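Local coordinates for hypothetical protein YfiH (Bacillus licheniformis, PDB 6DZD) that probably cleaves purine nucleosides such as adenosine and inosine with phosphate, and may also deaminate adenosine, as a zinc-binding member of the YfiH/LACC1 family, at residues F7-W20 with V30-S42. Sequence-based numbering, arbitrary orientation.
Sequences FRLDAPSMLLIEEW and VTAGFTTKNGGES
Thr36 clasps the tight turn between strands 7-10 and 14-17 by its hydroxyl, OG1 donating to Pro12 O over 2.6 Å, just after a cis peptide has bent the chain at Pro12. With chi1 at 78°, OG1 sits between its own backbone N and carbonyl carbon, where it also accepts from Asn38 N in an ST turn; one hydroxyl thus ties the hairpin turn to the chain leaving strand 30-35. A valine in its place would probably leave Pro12 O and Asn38 N without their shared hydroxyl, and loosen but not undo the tie between the turns. A water joins Pro12 O to Asn38 ND2, which also reaches Ser255 O, while Ser13 OG donates to Asn38 O at 2.8 Å. Pro12 CG rests 4.1 Å from Gly39 CA, where a side chain would probably not fit.

The antiparallel pairing of strands 14-17 and 30-35 begins at Thr36 N to Ser13 O and runs on to Ile17 N, which reaches Ala32 O from above the carbonyl plane. Between them Leu15 N donates to Phe34 O and Phe34 N to Leu15 O, each over 2.9 Å. Gly33 has no side chain, and its CA comes within 4.3 Å of Leu16 CA. Phe7 and Trp20 add apolar contacts: Phe7 CE2 meets Phe34 CB at 4.1 Å with Gly33 CA at the ring edge, and Ala32 CB touches both Ile17 CD1, 3.7 Å off, and Trp20 CE3. Turned beside its backbone N (chi1 -71°), the Trp20 indole lies alongside Val30 and also packs on Tyr138 of strand 133-139.

Strands 7-10, 14-17 and 30-35 form an antiparallel meander at one edge of a six-stranded mixed sheet in the YfiH fold, where 30-35 pairs on its other side with 270-276.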
loop_
_atom_site.group_PDB
_atom_site.type_symbol
_atom_site.label_atom_id
_atom_site.label_comp_id
_atom_site.label_asym_id
_atom_site.label_seq_id
_atom_site.Cartn_x
_atom_site.Cartn_y
_atom_site.Cartn_z
ATOM N N PHE A 7 -3.826 -8.873 9.781
ATOM C CA PHE A 7 -5.115 -8.269 9.507
ATOM C C PHE A 7 -6.241 -9.097 10.117
ATOM O O PHE A 7 -6.110 -10.296 10.360
ATOM C CB PHE A 7 -5.329 -8.126 7.987
ATOM C CG PHE A 7 -4.351 -7.196 7.316
ATOM C CD1 PHE A 7 -3.144 -7.668 6.821
ATOM C CD2 PHE A 7 -4.625 -5.843 7.201
ATOM C CE1 PHE A 7 -2.222 -6.799 6.207
ATOM C CE2 PHE A 7 -3.710 -4.977 6.593
ATOM C CZ PHE A 7 -2.509 -5.461 6.096
ATOM N N ARG A 8 -7.364 -8.430 10.353
ATOM C CA ARG A 8 -8.595 -9.082 10.773
ATOM C C ARG A 8 -9.678 -8.712 9.772
ATOM O O ARG A 8 -9.773 -7.553 9.360
ATOM C CB ARG A 8 -9.015 -8.674 12.181
ATOM C CG ARG A 8 -10.134 -9.531 12.738
ATOM C CD ARG A 8 -10.616 -9.048 14.103
ATOM N NE ARG A 8 -11.426 -7.830 14.018
ATOM C CZ ARG A 8 -10.936 -6.596 14.102
ATOM N NH1 ARG A 8 -9.630 -6.409 14.277
ATOM N NH2 ARG A 8 -11.748 -5.546 14.013
ATOM N N LEU A 9 -10.445 -9.716 9.346
ATOM C CA LEU A 9 -11.521 -9.566 8.371
ATOM C C LEU A 9 -12.824 -9.116 9.028
ATOM O O LEU A 9 -13.451 -9.889 9.757
ATOM C CB LEU A 9 -11.722 -10.876 7.618
ATOM C CG LEU A 9 -12.532 -10.790 6.320
ATOM C CD1 LEU A 9 -12.123 -9.597 5.482
ATOM C CD2 LEU A 9 -12.391 -12.080 5.512
ATOM N N ASP A 10 -13.192 -7.845 8.835
ATOM C CA ASP A 10 -14.555 -7.361 9.110
ATOM C C ASP A 10 -15.320 -7.505 7.797
ATOM O O ASP A 10 -15.410 -6.573 6.998
ATOM C CB ASP A 10 -14.551 -5.918 9.605
ATOM C CG ASP A 10 -14.252 -5.812 11.072
ATOM O OD1 ASP A 10 -13.891 -6.855 11.657
ATOM O OD2 ASP A 10 -14.355 -4.697 11.639
ATOM N N ALA A 11 -15.868 -8.693 7.555
ATOM C CA ALA A 11 -16.449 -8.974 6.254
ATOM C C ALA A 11 -17.603 -8.014 5.950
ATOM O O ALA A 11 -18.201 -7.438 6.866
ATOM C CB ALA A 11 -16.931 -10.427 6.198
ATOM N N PRO A 12 -17.927 -7.812 4.654
ATOM C CA PRO A 12 -17.128 -8.163 3.473
ATOM C C PRO A 12 -15.964 -7.222 3.145
ATOM O O PRO A 12 -14.945 -7.643 2.609
ATOM C CB PRO A 12 -18.154 -8.100 2.341
ATOM C CG PRO A 12 -19.066 -7.013 2.759
ATOM C CD PRO A 12 -19.190 -7.157 4.263
ATOM N N SER A 13 -16.124 -5.946 3.453
ATOM C CA SER A 13 -15.301 -4.955 2.786
ATOM C C SER A 13 -13.941 -4.698 3.426
ATOM O O SER A 13 -13.051 -4.212 2.729
ATOM C CB SER A 13 -16.092 -3.642 2.672
ATOM O OG SER A 13 -17.214 -3.788 1.790
ATOM N N MET A 14 -13.723 -5.007 4.704
ATOM C CA MET A 14 -12.570 -4.452 5.411
ATOM C C MET A 14 -11.640 -5.516 5.969
ATOM O O MET A 14 -12.082 -6.487 6.588
ATOM C CB MET A 14 -13.006 -3.575 6.581
ATOM C CG MET A 14 -14.119 -2.589 6.283
ATOM S SD MET A 14 -13.433 -1.233 5.332
ATOM C CE MET A 14 -12.490 -0.438 6.634
ATOM N N LEU A 15 -10.342 -5.289 5.793
ATOM C CA LEU A 15 -9.303 -5.977 6.550
ATOM C C LEU A 15 -8.631 -4.953 7.455
ATOM O O LEU A 15 -8.135 -3.935 6.966
ATOM C CB LEU A 15 -8.278 -6.622 5.619
ATOM C CG LEU A 15 -8.716 -7.918 4.954
ATOM C CD1 LEU A 15 -7.879 -8.174 3.721
ATOM C CD2 LEU A 15 -8.588 -9.043 5.953
ATOM N N LEU A 16 -8.574 -5.234 8.757
ATOM C CA LEU A 16 -8.117 -4.262 9.744
ATOM C C LEU A 16 -6.893 -4.756 10.494
ATOM O O LEU A 16 -6.885 -5.886 10.990
ATOM C CB LEU A 16 -9.228 -3.952 10.755
ATOM C CG LEU A 16 -10.411 -3.161 10.192
ATOM C CD1 LEU A 16 -11.518 -3.021 11.207
ATOM C CD2 LEU A 16 -9.935 -1.773 9.691
ATOM N N ILE A 17 -5.886 -3.892 10.616
ATOM C CA ILE A 17 -4.695 -4.195 11.407
ATOM C C ILE A 17 -5.030 -4.058 12.894
ATOM O O ILE A 17 -5.108 -2.949 13.434
ATOM C CB ILE A 17 -3.520 -3.298 11.005
ATOM C CG1 ILE A 17 -3.126 -3.630 9.565
ATOM C CG2 ILE A 17 -2.340 -3.538 11.919
ATOM C CD1 ILE A 17 -2.405 -2.525 8.804
ATOM N N GLU A 18 -5.139 -5.196 13.577
ATOM C CA GLU A 18 -5.714 -5.208 14.919
ATOM C C GLU A 18 -4.797 -4.534 15.934
ATOM O O GLU A 18 -5.217 -3.607 16.638
ATOM C CB GLU A 18 -6.043 -6.635 15.337
ATOM C CG GLU A 18 -7.127 -6.691 16.363
ATOM C CD GLU A 18 -7.723 -8.059 16.454
ATOM O OE1 GLU A 18 -7.292 -8.933 15.676
ATOM O OE2 GLU A 18 -8.615 -8.267 17.306
ATOM N N GLU A 19 -3.533 -4.981 16.012
ATOM C CA GLU A 19 -2.642 -4.580 17.107
ATOM C C GLU A 19 -2.458 -3.067 17.186
ATOM O O GLU A 19 -2.185 -2.536 18.266
ATOM C CB GLU A 19 -1.277 -5.261 16.954
ATOM N N TRP A 20 -2.617 -2.359 16.066
ATOM C CA TRP A 20 -2.375 -0.923 16.054
ATOM C C TRP A 20 -3.546 -0.139 16.656
ATOM O O TRP A 20 -3.326 0.897 17.308
ATOM C CB TRP A 20 -2.075 -0.468 14.623
ATOM C CG TRP A 20 -0.728 -0.924 14.135
ATOM C CD1 TRP A 20 0.103 -1.826 14.742
ATOM C CD2 TRP A 20 -0.043 -0.486 12.949
ATOM N NE1 TRP A 20 1.254 -1.985 14.007
ATOM C CE2 TRP A 20 1.192 -1.174 12.902
ATOM C CE3 TRP A 20 -0.352 0.417 11.923
ATOM C CZ2 TRP A 20 2.117 -0.979 11.864
ATOM C CZ3 TRP A 20 0.559 0.600 10.913
ATOM C CH2 TRP A 20 1.777 -0.091 10.885
ATOM N N VAL A 30 -4.463 4.433 16.410
ATOM C CA VAL A 30 -4.297 4.291 14.974
ATOM C C VAL A 30 -5.415 3.439 14.397
ATOM O O VAL A 30 -5.796 2.410 14.979
ATOM C CB VAL A 30 -2.926 3.685 14.646
ATOM C CG1 VAL A 30 -2.764 3.512 13.124
ATOM C CG2 VAL A 30 -1.859 4.561 15.220
ATOM N N THR A 31 -5.954 3.875 13.253
ATOM C CA THR A 31 -6.819 3.045 12.422
ATOM C C THR A 31 -6.121 2.756 11.092
ATOM O O THR A 31 -5.806 3.675 10.334
ATOM C CB THR A 31 -8.161 3.729 12.211
ATOM O OG1 THR A 31 -8.673 4.105 13.497
ATOM C CG2 THR A 31 -9.145 2.792 11.509
ATOM N N ALA A 32 -5.868 1.481 10.821
ATOM C CA ALA A 32 -5.130 1.067 9.638
ATOM C C ALA A 32 -5.791 -0.174 9.045
ATOM O O ALA A 32 -6.408 -0.965 9.770
ATOM C CB ALA A 32 -3.662 0.794 9.971
ATOM N N GLY A 33 -5.719 -0.307 7.722
ATOM C CA GLY A 33 -6.290 -1.481 7.088
ATOM C C GLY A 33 -6.151 -1.445 5.579
ATOM O O GLY A 33 -5.436 -0.614 5.017
ATOM N N PHE A 34 -6.894 -2.354 4.935
ATOM C CA PHE A 34 -6.822 -2.664 3.508
ATOM C C PHE A 34 -8.194 -3.166 3.074
ATOM O O PHE A 34 -8.779 -4.009 3.756
ATOM C CB PHE A 34 -5.752 -3.738 3.267
ATOM C CG PHE A 34 -5.282 -3.875 1.843
ATOM C CD1 PHE A 34 -4.360 -2.985 1.313
ATOM C CD2 PHE A 34 -5.688 -4.955 1.067
ATOM C CE1 PHE A 34 -3.876 -3.134 0.017
ATOM C CE2 PHE A 34 -5.217 -5.122 -0.239
ATOM C CZ PHE A 34 -4.300 -4.208 -0.770
ATOM N N THR A 35 -8.724 -2.653 1.976
ATOM C CA THR A 35 -10.049 -3.127 1.597
ATOM C C THR A 35 -9.947 -4.404 0.753
ATOM O O THR A 35 -8.888 -4.764 0.225
ATOM C CB THR A 35 -10.850 -2.044 0.855
ATOM O OG1 THR A 35 -10.147 -1.630 -0.319
ATOM C CG2 THR A 35 -11.102 -0.836 1.770
ATOM N N THR A 36 -11.083 -5.072 0.614
ATOM C CA THR A 36 -11.245 -6.281 -0.174
ATOM C C THR A 36 -12.060 -5.955 -1.416
ATOM O O THR A 36 -12.537 -4.838 -1.597
ATOM C CB THR A 36 -11.956 -7.381 0.623
ATOM O OG1 THR A 36 -13.366 -7.102 0.641
ATOM C CG2 THR A 36 -11.449 -7.480 2.050
ATOM N N LYS A 37 -12.198 -6.963 -2.274
ATOM C CA LYS A 37 -12.947 -6.861 -3.529
ATOM C C LYS A 37 -14.445 -6.625 -3.313
ATOM O O LYS A 37 -15.129 -6.105 -4.199
ATOM C CB LYS A 37 -12.737 -8.192 -4.281
ATOM C CG LYS A 37 -12.770 -8.245 -5.802
ATOM C CD LYS A 37 -12.766 -9.726 -6.286
ATOM N N ASN A 38 -14.966 -7.010 -2.159
ATOM C CA ASN A 38 -16.394 -7.232 -1.974
ATOM C C ASN A 38 -17.174 -6.122 -1.264
ATOM O O ASN A 38 -16.644 -5.351 -0.449
ATOM C CB ASN A 38 -16.574 -8.549 -1.240
ATOM C CG ASN A 38 -15.648 -9.611 -1.773
ATOM O OD1 ASN A 38 -15.640 -9.880 -2.986
ATOM N ND2 ASN A 38 -14.852 -10.224 -0.881
ATOM N N GLY A 39 -18.477 -6.084 -1.581
ATOM C CA GLY A 39 -19.442 -5.218 -0.932
ATOM C C GLY A 39 -19.650 -3.855 -1.548
ATOM O O GLY A 39 -20.129 -2.948 -0.850
ATOM N N GLY A 40 -19.333 -3.681 -2.835
ATOM C CA GLY A 40 -19.408 -2.400 -3.492
ATOM C C GLY A 40 -20.476 -2.339 -4.567
ATOM O O GLY A 40 -21.276 -3.253 -4.746
ATOM N N GLU A 41 -20.447 -1.240 -5.316
ATOM C CA GLU A 41 -21.448 -0.935 -6.322
ATOM C C GLU A 41 -20.944 -1.088 -7.743
ATOM O O GLU A 41 -21.744 -0.973 -8.676
ATOM C CB GLU A 41 -21.925 0.514 -6.163
ATOM C CG GLU A 41 -22.883 0.798 -5.036
ATOM C CD GLU A 41 -23.144 2.283 -4.910
ATOM O OE1 GLU A 41 -23.114 2.956 -5.956
ATOM O OE2 GLU A 41 -23.412 2.768 -3.793
ATOM N N SER A 42 -19.648 -1.286 -7.943
ATOM C CA SER A 42 -19.112 -1.223 -9.292
ATOM C C SER A 42 -19.491 -2.473 -10.079
ATOM O O SER A 42 -19.589 -3.579 -9.537
ATOM C CB SER A 42 -17.594 -1.055 -9.272
ATOM O OG SER A 42 -17.241 0.251 -8.868
HETATM O O HOH W 1 -14.880 -10.755 2.250
HETATM O O HOH W 2 -6.777 -0.516 13.146
#